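Local coordinates for protein superoxide dismutase [Mn/Fe] (Aeropyrum pernix, PDB 3AK2) that catalyses the dismutation of superoxide to oxygen and hydrogen peroxide, working as a cambialistic enzyme with either manganese or iron and seen here with manganese bound, at residues F114-V125 against R179-W187; Y39-I50 against V65-Y73. All blocks are in the same frame, centred on the assembly; numbering follows the deposited sequence.

Interaction 1: F114-V125 against R179-W187; sequences FKALFSAAAKTV and RGSYVENWW
Phe114 meets Trp187 through one corner of its ring, CE2 lying 3.7 Å from CH2 of the indole, planes at 83°. Lys115 lays its extended chain across one face of the same indole. CE is 3.6 Å from the centroid of the five-membered ring, a CH-pi contact, and NZ adds an off-centre cation-pi contact. A water links that NZ to Glu184 O and OE1. Phe118 has CG anti to the backbone N (chi1 -171°), which turns its ring to the two indoles: CD2 meets Trp187 CZ2, and CE2 lies 3.6 Å from Trp186 CZ3, the Phe118 and Trp186 rings almost parallel but with little overlap. Helices 111-123 and 179-186, both of the C-terminal domain of the Fe/Mn superoxide dismutase fold, run roughly antiparallel, with an aromatic cluster at one end of their contact. Ser119 OG accepts a bent bond from Trp187 NE1 (2.9 Å) and donates to Lys115 O. Ala122 CB and Lys123 CG pack on Val183 CG2. Lys123 NZ forms a salt bridge to the anti lone pair of Glu184 OE2 (2.8 Å). Past the helix end, Arg179 NH1 bonds Val125 O almost straight (2.7 Å), in the carbonyl plane, and also reaches Lys123 O.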
loop_
_atom_site.group_PDB
_atom_site.type_symbol
_atom_site.label_atom_id
_atom_site.label_comp_id
_atom_site.label_asym_id
_atom_site.label_seq_id
_atom_site.Cartn_x
_atom_site.Cartn_y
_atom_site.Cartn_z
ATOM N N PHE A 114 27.621 6.838 -3.638
ATOM C CA PHE A 114 26.749 6.000 -2.809
ATOM C C PHE A 114 26.015 6.825 -1.752
ATOM O O PHE A 114 24.801 6.694 -1.582
ATOM C CB PHE A 114 27.545 4.880 -2.126
ATOM C CG PHE A 114 26.901 4.363 -0.864
ATOM C CD1 PHE A 114 25.865 3.434 -0.923
ATOM C CD2 PHE A 114 27.310 4.831 0.383
ATOM C CE1 PHE A 114 25.255 2.975 0.240
ATOM C CE2 PHE A 114 26.702 4.381 1.547
ATOM C CZ PHE A 114 25.676 3.446 1.475
ATOM N N LYS A 115 26.761 7.662 -1.033
ATOM C CA LYS A 115 26.204 8.455 0.054
ATOM C C LYS A 115 25.101 9.379 -0.458
ATOM O O LYS A 115 24.038 9.493 0.159
ATOM C CB LYS A 115 27.306 9.263 0.745
ATOM C CG LYS A 115 26.812 10.114 1.895
ATOM C CD LYS A 115 27.956 10.812 2.606
ATOM C CE LYS A 115 27.432 11.759 3.665
ATOM N NZ LYS A 115 28.539 12.451 4.380
ATOM N N ALA A 116 25.349 10.023 -1.595
ATOM C CA ALA A 116 24.362 10.912 -2.192
ATOM C C ALA A 116 23.084 10.159 -2.565
ATOM O O ALA A 116 21.982 10.657 -2.346
ATOM C CB ALA A 116 24.950 11.617 -3.411
ATOM N N LEU A 117 23.231 8.957 -3.117
ATOM C CA LEU A 117 22.070 8.176 -3.538
ATOM C C LEU A 117 21.289 7.646 -2.341
ATOM O O LEU A 117 20.061 7.743 -2.301
ATOM C CB LEU A 117 22.486 7.028 -4.463
ATOM C CG LEU A 117 21.361 6.134 -5.003
ATOM C CD1 LEU A 117 20.321 6.944 -5.767
ATOM C CD2 LEU A 117 21.916 5.029 -5.881
ATOM N N PHE A 118 22.008 7.092 -1.370
ATOM C CA PHE A 118 21.386 6.597 -0.149
ATOM C C PHE A 118 20.669 7.728 0.583
ATOM O O PHE A 118 19.539 7.553 1.045
ATOM C CB PHE A 118 22.422 5.918 0.752
ATOM C CG PHE A 118 21.825 5.202 1.935
ATOM C CD1 PHE A 118 21.532 3.843 1.867
ATOM C CD2 PHE A 118 21.561 5.884 3.118
ATOM C CE1 PHE A 118 20.982 3.179 2.964
ATOM C CE2 PHE A 118 21.013 5.229 4.211
ATOM C CZ PHE A 118 20.724 3.876 4.134
ATOM N N SER A 119 21.314 8.890 0.680
ATOM C CA SER A 119 20.697 10.047 1.324
ATOM C C SER A 119 19.429 10.485 0.605
ATOM O O SER A 119 18.437 10.813 1.253
ATOM C CB SER A 119 21.675 11.216 1.418
ATOM O OG SER A 119 22.724 10.905 2.316
ATOM N N ALA A 120 19.459 10.479 -0.726
ATOM C CA ALA A 120 18.283 10.842 -1.515
ATOM C C ALA A 120 17.157 9.835 -1.304
ATOM O O ALA A 120 15.996 10.218 -1.140
ATOM C CB ALA A 120 18.635 10.951 -2.992
ATOM N N ALA A 121 17.501 8.551 -1.298
ATOM C CA ALA A 121 16.510 7.507 -1.020
ATOM C C ALA A 121 15.850 7.722 0.345
ATOM O O ALA A 121 14.627 7.656 0.464
ATOM C CB ALA A 121 17.141 6.132 -1.106
ATOM N N ALA A 122 16.657 7.997 1.368
ATOM C CA ALA A 122 16.132 8.216 2.719
ATOM C C ALA A 122 15.264 9.471 2.818
ATOM O O ALA A 122 14.176 9.445 3.398
ATOM C CB ALA A 122 17.274 8.285 3.718
ATOM N N LYS A 123 15.749 10.567 2.247
ATOM C CA LYS A 123 15.050 11.843 2.338
ATOM C C LYS A 123 13.690 11.817 1.654
ATOM O O LYS A 123 12.745 12.467 2.115
ATOM C CB LYS A 123 15.906 12.973 1.762
ATOM C CG LYS A 123 17.056 13.376 2.669
ATOM C CD LYS A 123 17.938 14.423 2.014
ATOM C CE LYS A 123 19.294 14.503 2.698
ATOM N NZ LYS A 123 20.202 15.469 2.012
ATOM N N THR A 124 13.593 11.059 0.565
ATOM C CA THR A 124 12.398 11.093 -0.275
ATOM C C THR A 124 11.419 9.938 -0.038
ATOM O O THR A 124 10.528 9.703 -0.854
ATOM C CB THR A 124 12.760 11.182 -1.771
ATOM O OG1 THR A 124 13.492 10.013 -2.165
ATOM C CG2 THR A 124 13.575 12.458 -2.072
ATOM N N VAL A 125 11.572 9.222 1.073
ATOM C CA VAL A 125 10.555 8.248 1.463
ATOM C C VAL A 125 9.242 9.009 1.624
ATOM O O VAL A 125 9.188 10.046 2.290
ATOM C CB VAL A 125 10.924 7.507 2.763
ATOM C CG1 VAL A 125 9.749 6.684 3.261
ATOM C CG2 VAL A 125 12.131 6.606 2.532
ATOM N N ARG A 179 13.745 16.593 7.940
ATOM C CA ARG A 179 14.272 15.246 7.766
ATOM C C ARG A 179 15.632 15.254 7.066
ATOM O O ARG A 179 16.497 14.428 7.371
ATOM C CB ARG A 179 13.284 14.396 6.968
ATOM C CG ARG A 179 13.741 12.964 6.767
ATOM C CD ARG A 179 12.930 12.300 5.691
ATOM N NE ARG A 179 11.700 11.731 6.218
ATOM C CZ ARG A 179 10.771 11.143 5.470
ATOM N NH1 ARG A 179 10.917 11.076 4.153
ATOM N NH2 ARG A 179 9.692 10.636 6.048
ATOM N N GLY A 180 15.815 16.184 6.129
ATOM C CA GLY A 180 17.067 16.290 5.378
ATOM C C GLY A 180 18.278 16.476 6.276
ATOM O O GLY A 180 19.305 15.809 6.102
ATOM N N SER A 181 18.151 17.376 7.249
ATOM C CA SER A 181 19.223 17.616 8.213
ATOM C C SER A 181 19.473 16.382 9.079
ATOM O O SER A 181 20.619 16.052 9.372
ATOM C CB SER A 181 18.905 18.828 9.087
ATOM O OG SER A 181 19.932 19.049 10.035
ATOM N N TYR A 182 18.402 15.693 9.469
ATOM C CA TYR A 182 18.534 14.443 10.213
ATOM C C TYR A 182 19.359 13.409 9.454
ATOM O O TYR A 182 20.289 12.825 10.012
ATOM C CB TYR A 182 17.160 13.877 10.571
ATOM C CG TYR A 182 17.143 12.407 10.935
ATOM C CD1 TYR A 182 17.774 11.941 12.090
ATOM C CD2 TYR A 182 16.468 11.487 10.135
ATOM C CE1 TYR A 182 17.748 10.591 12.429
ATOM C CE2 TYR A 182 16.431 10.134 10.466
ATOM C CZ TYR A 182 17.067 9.694 11.617
ATOM O OH TYR A 182 17.037 8.360 11.968
ATOM N N VAL A 183 19.016 13.193 8.183
ATOM C CA VAL A 183 19.701 12.203 7.351
ATOM C C VAL A 183 21.181 12.551 7.193
ATOM O O VAL A 183 22.045 11.678 7.302
ATOM C CB VAL A 183 19.018 12.061 5.968
ATOM C CG1 VAL A 183 19.845 11.192 5.021
ATOM C CG2 VAL A 183 17.604 11.500 6.124
ATOM N N GLU A 184 21.467 13.829 6.954
ATOM C CA GLU A 184 22.848 14.290 6.824
ATOM C C GLU A 184 23.652 14.034 8.100
ATOM O O GLU A 184 24.799 13.580 8.045
ATOM C CB GLU A 184 22.890 15.774 6.444
ATOM C CG GLU A 184 22.436 16.071 5.012
ATOM C CD GLU A 184 23.314 15.416 3.955
ATOM O OE1 GLU A 184 24.549 15.354 4.144
ATOM O OE2 GLU A 184 22.767 14.971 2.925
ATOM N N ASN A 185 23.035 14.309 9.243
ATOM C CA ASN A 185 23.677 14.109 10.539
ATOM C C ASN A 185 23.859 12.641 10.922
ATOM O O ASN A 185 24.831 12.282 11.587
ATOM C CB ASN A 185 22.919 14.860 11.631
ATOM C CG ASN A 185 23.361 16.301 11.751
ATOM O OD1 ASN A 185 24.422 16.586 12.301
ATOM N ND2 ASN A 185 22.546 17.217 11.241
ATOM N N TRP A 186 22.930 11.797 10.481
ATOM C CA TRP A 186 22.954 10.367 10.793
ATOM C C TRP A 186 24.241 9.673 10.336
ATOM O O TRP A 186 24.712 8.741 10.988
ATOM C CB TRP A 186 21.711 9.695 10.199
ATOM C CG TRP A 186 21.703 8.194 10.212
ATOM C CD1 TRP A 186 21.307 7.381 11.236
ATOM C CD2 TRP A 186 22.076 7.332 9.132
ATOM N NE1 TRP A 186 21.420 6.063 10.861
ATOM C CE2 TRP A 186 21.889 6.004 9.575
ATOM C CE3 TRP A 186 22.551 7.554 7.833
ATOM C CZ2 TRP A 186 22.162 4.899 8.762
ATOM C CZ3 TRP A 186 22.821 6.457 7.027
ATOM C CH2 TRP A 186 22.621 5.145 7.494
ATOM N N TRP A 187 24.826 10.144 9.236
ATOM C CA TRP A 187 26.083 9.576 8.745
ATOM C C TRP A 187 27.194 9.587 9.793
ATOM O O TRP A 187 28.068 8.724 9.781
ATOM C CB TRP A 187 26.549 10.297 7.481
ATOM C CG TRP A 187 25.646 10.046 6.324
ATOM C CD1 TRP A 187 24.692 10.888 5.831
ATOM C CD2 TRP A 187 25.583 8.858 5.531
ATOM N NE1 TRP A 187 24.043 10.300 4.770
ATOM C CE2 TRP A 187 24.574 9.055 4.563
ATOM C CE3 TRP A 187 26.288 7.646 5.539
ATOM C CZ2 TRP A 187 24.248 8.082 3.612
ATOM C CZ3 TRP A 187 25.964 6.680 4.592
ATOM C CH2 TRP A 187 24.954 6.908 3.639
HETATM O O HOH W 1 26.680 14.141 6.183
#

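Interaction 2: Y39-I50 against V65-Y73; sequences YVKGANAALEKI and VMRDFSFNY
Tyr39 and Asn72 mark the tight end of this helix pair, where their CA atoms come within 4.5 Å. The axes approach to 7.7 Å and run nearly antiparallel, forming part of the alpha-hairpin domain of this Fe/Mn superoxide dismutase. Asn72 is the main bump. Its CB presses against the backbone of the facing helix, 3.3 Å from Ala43 N and close to Tyr39 O. Its amide lies over Gly42, with CG 3.6 Å from Gly42 CA. A side chain on Gly42 would run into Asn72 OD1, so the bare backbone forms the hollow. CG lies anti to the carbonyl carbon (chi1 -71°), and this folds ND2 back to Asp68 O in a bond of 2.9 Å. OD1 meets the edge of the Tyr39 ring, near its plane. With the amide gone, as with an alanine here, Gly42 would probably face a gap, and the side-chain bond to Asp68 O would be lost. Next to the Asn72 amide, Tyr39 CE1 touches Phe71 CE2, the rings steeply inclined to each other. Ala43 CB sits against the backbone at Tyr73 N, and Ala46 CB against Phe69 N and, at 3.8 Å, Phe69 CB. Leu47 brings CD2 against the CD2 and CE2 atoms of Phe69. At the wider end, Val65 points CG1 between Ala46 O (3.4 Å) and Ile50 CG1. Lys49 NZ and Asp68 OD2 are too far apart for a salt bridge, and a water joins them; Asp68 OD1 pairs with Arg63 of the fourth subunit. The pair lies on helices 25-54 and 62-82. Tyr39 packs beside the manganese ligands His79 and His169, while Leu47 and Phe69 touch Arg143 on strand 141-148 of the second subunit.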
loop_
_atom_site.group_PDB
_atom_site.type_symbol
_atom_site.label_atom_id
_atom_site.label_comp_id
_atom_site.label_asym_id
_atom_site.label_seq_id
_atom_site.Cartn_x
_atom_site.Cartn_y
_atom_site.Cartn_z
ATOM N N TYR A 39 6.249 -2.779 18.679
ATOM C CA TYR A 39 6.306 -3.736 17.569
ATOM C C TYR A 39 6.560 -5.154 18.064
ATOM O O TYR A 39 5.952 -6.110 17.577
ATOM C CB TYR A 39 7.338 -3.325 16.515
ATOM C CG TYR A 39 7.214 -1.885 16.079
ATOM C CD1 TYR A 39 5.983 -1.347 15.703
ATOM C CD2 TYR A 39 8.334 -1.059 16.041
ATOM C CE1 TYR A 39 5.875 -0.015 15.314
ATOM C CE2 TYR A 39 8.236 0.261 15.658
ATOM C CZ TYR A 39 7.013 0.779 15.297
ATOM O OH TYR A 39 6.941 2.097 14.906
ATOM N N VAL A 40 7.437 -5.294 19.053
ATOM C CA VAL A 40 7.673 -6.597 19.663
ATOM C C VAL A 40 6.360 -7.162 20.209
ATOM O O VAL A 40 5.986 -8.295 19.900
ATOM C CB VAL A 40 8.735 -6.518 20.784
ATOM C CG1 VAL A 40 8.876 -7.862 21.499
ATOM C CG2 VAL A 40 10.075 -6.068 20.214
ATOM N N LYS A 41 5.655 -6.361 21.004
ATOM C CA LYS A 41 4.372 -6.785 21.566
ATOM C C LYS A 41 3.355 -7.120 20.475
ATOM O O LYS A 41 2.631 -8.108 20.585
ATOM C CB LYS A 41 3.796 -5.703 22.481
ATOM C CG LYS A 41 4.630 -5.396 23.719
ATOM C CD LYS A 41 3.998 -4.280 24.559
ATOM C CE LYS A 41 3.837 -2.958 23.811
ATOM N NZ LYS A 41 4.978 -2.023 24.014
ATOM N N GLY A 42 3.299 -6.294 19.431
ATOM C CA GLY A 42 2.362 -6.506 18.335
ATOM C C GLY A 42 2.620 -7.790 17.572
ATOM O O GLY A 42 1.680 -8.471 17.156
ATOM N N ALA A 43 3.894 -8.120 17.373
ATOM C CA ALA A 43 4.253 -9.349 16.674
ATOM C C ALA A 43 3.853 -10.562 17.507
ATOM O O ALA A 43 3.262 -11.515 16.988
ATOM C CB ALA A 43 5.742 -9.367 16.352
ATOM N N ASN A 44 4.145 -10.510 18.803
ATOM C CA ASN A 44 3.727 -11.577 19.711
ATOM C C ASN A 44 2.211 -11.744 19.797
ATOM O O ASN A 44 1.717 -12.872 19.819
ATOM C CB ASN A 44 4.339 -11.378 21.101
ATOM C CG ASN A 44 5.839 -11.610 21.112
ATOM O OD1 ASN A 44 6.363 -12.356 20.286
ATOM N ND2 ASN A 44 6.532 -10.989 22.059
ATOM N N ALA A 45 1.482 -10.628 19.830
ATOM C CA ALA A 45 0.022 -10.661 19.913
ATOM C C ALA A 45 -0.580 -11.334 18.681
ATOM O O ALA A 45 -1.542 -12.097 18.789
ATOM C CB ALA A 45 -0.542 -9.256 20.092
ATOM N N ALA A 46 -0.013 -11.061 17.509
ATOM C CA ALA A 46 -0.487 -11.704 16.285
ATOM C C ALA A 46 -0.251 -13.210 16.320
ATOM O O ALA A 46 -1.129 -13.992 15.953
ATOM C CB ALA A 46 0.168 -11.092 15.069
ATOM N N LEU A 47 0.927 -13.622 16.778
ATOM C CA LEU A 47 1.229 -15.048 16.862
ATOM C C LEU A 47 0.368 -15.761 17.902
ATOM O O LEU A 47 0.028 -16.930 17.730
ATOM C CB LEU A 47 2.723 -15.289 17.104
ATOM C CG LEU A 47 3.641 -14.965 15.913
ATOM C CD1 LEU A 47 5.085 -15.233 16.278
ATOM C CD2 LEU A 47 3.259 -15.740 14.655
ATOM N N GLU A 48 0.004 -15.055 18.969
ATOM C CA GLU A 48 -0.898 -15.611 19.975
ATOM C C GLU A 48 -2.279 -15.901 19.384
ATOM O O GLU A 48 -2.888 -16.933 19.686
ATOM C CB GLU A 48 -1.019 -14.668 21.166
ATOM C CG GLU A 48 -1.857 -15.222 22.302
ATOM C CD GLU A 48 -1.840 -14.337 23.527
ATOM O OE1 GLU A 48 -1.748 -13.099 23.374
ATOM O OE2 GLU A 48 -1.924 -14.886 24.647
ATOM N N LYS A 49 -2.769 -14.994 18.541
ATOM C CA LYS A 49 -4.032 -15.207 17.841
ATOM C C LYS A 49 -3.978 -16.413 16.909
ATOM O O LYS A 49 -4.918 -17.212 16.863
ATOM C CB LYS A 49 -4.448 -13.951 17.081
ATOM C CG LYS A 49 -4.862 -12.821 18.002
ATOM C CD LYS A 49 -5.020 -11.506 17.270
ATOM C CE LYS A 49 -5.122 -10.364 18.269
ATOM N NZ LYS A 49 -5.208 -9.044 17.594
ATOM N N ILE A 50 -2.879 -16.552 16.173
ATOM C CA ILE A 50 -2.698 -17.705 15.302
ATOM C C ILE A 50 -2.695 -18.992 16.132
ATOM O O ILE A 50 -3.366 -19.965 15.776
ATOM C CB ILE A 50 -1.432 -17.564 14.421
ATOM C CG1 ILE A 50 -1.612 -16.391 13.451
ATOM C CG2 ILE A 50 -1.155 -18.858 13.650
ATOM C CD1 ILE A 50 -0.363 -15.956 12.714
ATOM N N VAL A 65 -4.913 -10.787 10.770
ATOM C CA VAL A 65 -3.881 -11.169 11.728
ATOM C C VAL A 65 -2.515 -11.206 11.041
ATOM O O VAL A 65 -1.509 -10.794 11.621
ATOM C CB VAL A 65 -4.197 -12.509 12.434
ATOM C CG1 VAL A 65 -3.044 -12.933 13.333
ATOM C CG2 VAL A 65 -5.467 -12.375 13.270
ATOM N N MET A 66 -2.482 -11.664 9.795
ATOM C CA MET A 66 -1.215 -11.687 9.073
ATOM C C MET A 66 -0.715 -10.296 8.694
ATOM O O MET A 66 0.491 -10.053 8.706
ATOM C CB MET A 66 -1.275 -12.633 7.881
ATOM C CG MET A 66 -1.370 -14.072 8.330
ATOM S SD MET A 66 -1.613 -15.238 6.997
ATOM C CE MET A 66 -1.652 -16.767 7.940
ATOM N N ARG A 67 -1.632 -9.375 8.396
ATOM C CA ARG A 67 -1.251 -7.976 8.207
ATOM C C ARG A 67 -0.639 -7.392 9.485
ATOM O O ARG A 67 0.352 -6.660 9.418
ATOM C CB ARG A 67 -2.447 -7.141 7.754
ATOM C CG ARG A 67 -2.753 -7.233 6.268
ATOM C CD ARG A 67 -4.111 -6.631 5.963
ATOM N NE ARG A 67 -4.351 -6.520 4.526
ATOM C CZ ARG A 67 -5.527 -6.215 3.985
ATOM N NH1 ARG A 67 -6.592 -6.027 4.760
ATOM N NH2 ARG A 67 -5.639 -6.115 2.665
ATOM N N ASP A 68 -1.216 -7.739 10.636
ATOM C CA ASP A 68 -0.693 -7.301 11.931
ATOM C C ASP A 68 0.690 -7.899 12.172
ATOM O O ASP A 68 1.616 -7.202 12.610
ATOM C CB ASP A 68 -1.607 -7.731 13.080
ATOM C CG ASP A 68 -2.952 -7.029 13.083
ATOM O OD1 ASP A 68 -3.150 -6.022 12.368
ATOM O OD2 ASP A 68 -3.819 -7.508 13.844
ATOM N N PHE A 69 0.826 -9.198 11.910
ATOM C CA PHE A 69 2.119 -9.853 12.045
ATOM C C PHE A 69 3.156 -9.213 11.124
ATOM O O PHE A 69 4.258 -8.898 11.560
ATOM C CB PHE A 69 2.038 -11.360 11.777
ATOM C CG PHE A 69 3.388 -12.019 11.742
ATOM C CD1 PHE A 69 3.989 -12.341 10.528
ATOM C CD2 PHE A 69 4.083 -12.268 12.923
ATOM C CE1 PHE A 69 5.255 -12.923 10.499
ATOM C CE2 PHE A 69 5.351 -12.846 12.892
ATOM C CZ PHE A 69 5.924 -13.172 11.677
ATOM N N SER A 70 2.798 -9.012 9.862
ATOM C CA SER A 70 3.709 -8.423 8.895
ATOM C C SER A 70 4.257 -7.089 9.385
ATOM O O SER A 70 5.469 -6.884 9.427
ATOM C CB SER A 70 2.995 -8.231 7.560
ATOM O OG SER A 70 3.757 -7.405 6.697
ATOM N N PHE A 71 3.364 -6.175 9.758
ATOM C CA PHE A 71 3.795 -4.843 10.162
ATOM C C PHE A 71 4.688 -4.876 11.396
ATOM O O PHE A 71 5.742 -4.229 11.430
ATOM C CB PHE A 71 2.582 -3.955 10.421
ATOM C CG PHE A 71 2.925 -2.601 10.983
ATOM C CD1 PHE A 71 3.351 -1.572 10.148
ATOM C CD2 PHE A 71 2.826 -2.358 12.346
ATOM C CE1 PHE A 71 3.668 -0.316 10.676
ATOM C CE2 PHE A 71 3.141 -1.107 12.881
ATOM C CZ PHE A 71 3.564 -0.092 12.043
ATOM N N ASN A 72 4.264 -5.620 12.410
ATOM C CA ASN A 72 4.970 -5.600 13.679
ATOM C C ASN A 72 6.254 -6.410 13.662
ATOM O O ASN A 72 7.272 -5.966 14.208
ATOM C CB ASN A 72 4.043 -6.013 14.813
ATOM C CG ASN A 72 3.004 -4.961 15.105
ATOM O OD1 ASN A 72 3.307 -3.920 15.684
ATOM N ND2 ASN A 72 1.767 -5.220 14.686
ATOM N N TYR A 73 6.231 -7.571 13.012
ATOM C CA TYR A 73 7.464 -8.318 12.809
ATOM C C TYR A 73 8.475 -7.463 12.042
ATOM O O TYR A 73 9.642 -7.357 12.433
ATOM C CB TYR A 73 7.225 -9.634 12.065
ATOM C CG TYR A 73 8.523 -10.357 11.775
ATOM C CD1 TYR A 73 9.048 -11.282 12.676
ATOM C CD2 TYR A 73 9.245 -10.083 10.614
ATOM C CE1 TYR A 73 10.258 -11.933 12.412
ATOM C CE2 TYR A 73 10.450 -10.715 10.351
ATOM C CZ TYR A 73 10.952 -11.636 11.247
ATOM O OH TYR A 73 12.151 -12.266 10.947
HETATM O O HOH W 2 -2.899 -9.106 15.939
#

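Overall arrangement
Interaction 2 closes along the chain before interaction 1 opens. It joins helices 25-54 and 62-82 in the alpha-hairpin domain. Interaction 1 joins helices 111-123 and 179-186 in the C-terminal domain, and the strands of the three-stranded antiparallel sheet lie in the chain between those two helices. The centres are 30 Å apart, on opposite sides of the chain's centre, and the nearest atoms about 12 Å. The manganese site draws on both domains: His31 and His79 come from the hairpin helices, Asp165 and His169 from the C-terminal domain. Both contacts touch the second subunit, interaction 1 through 114-125; interaction 2 also reaches the third and fourth, so its helices probably help hold the tetramer together.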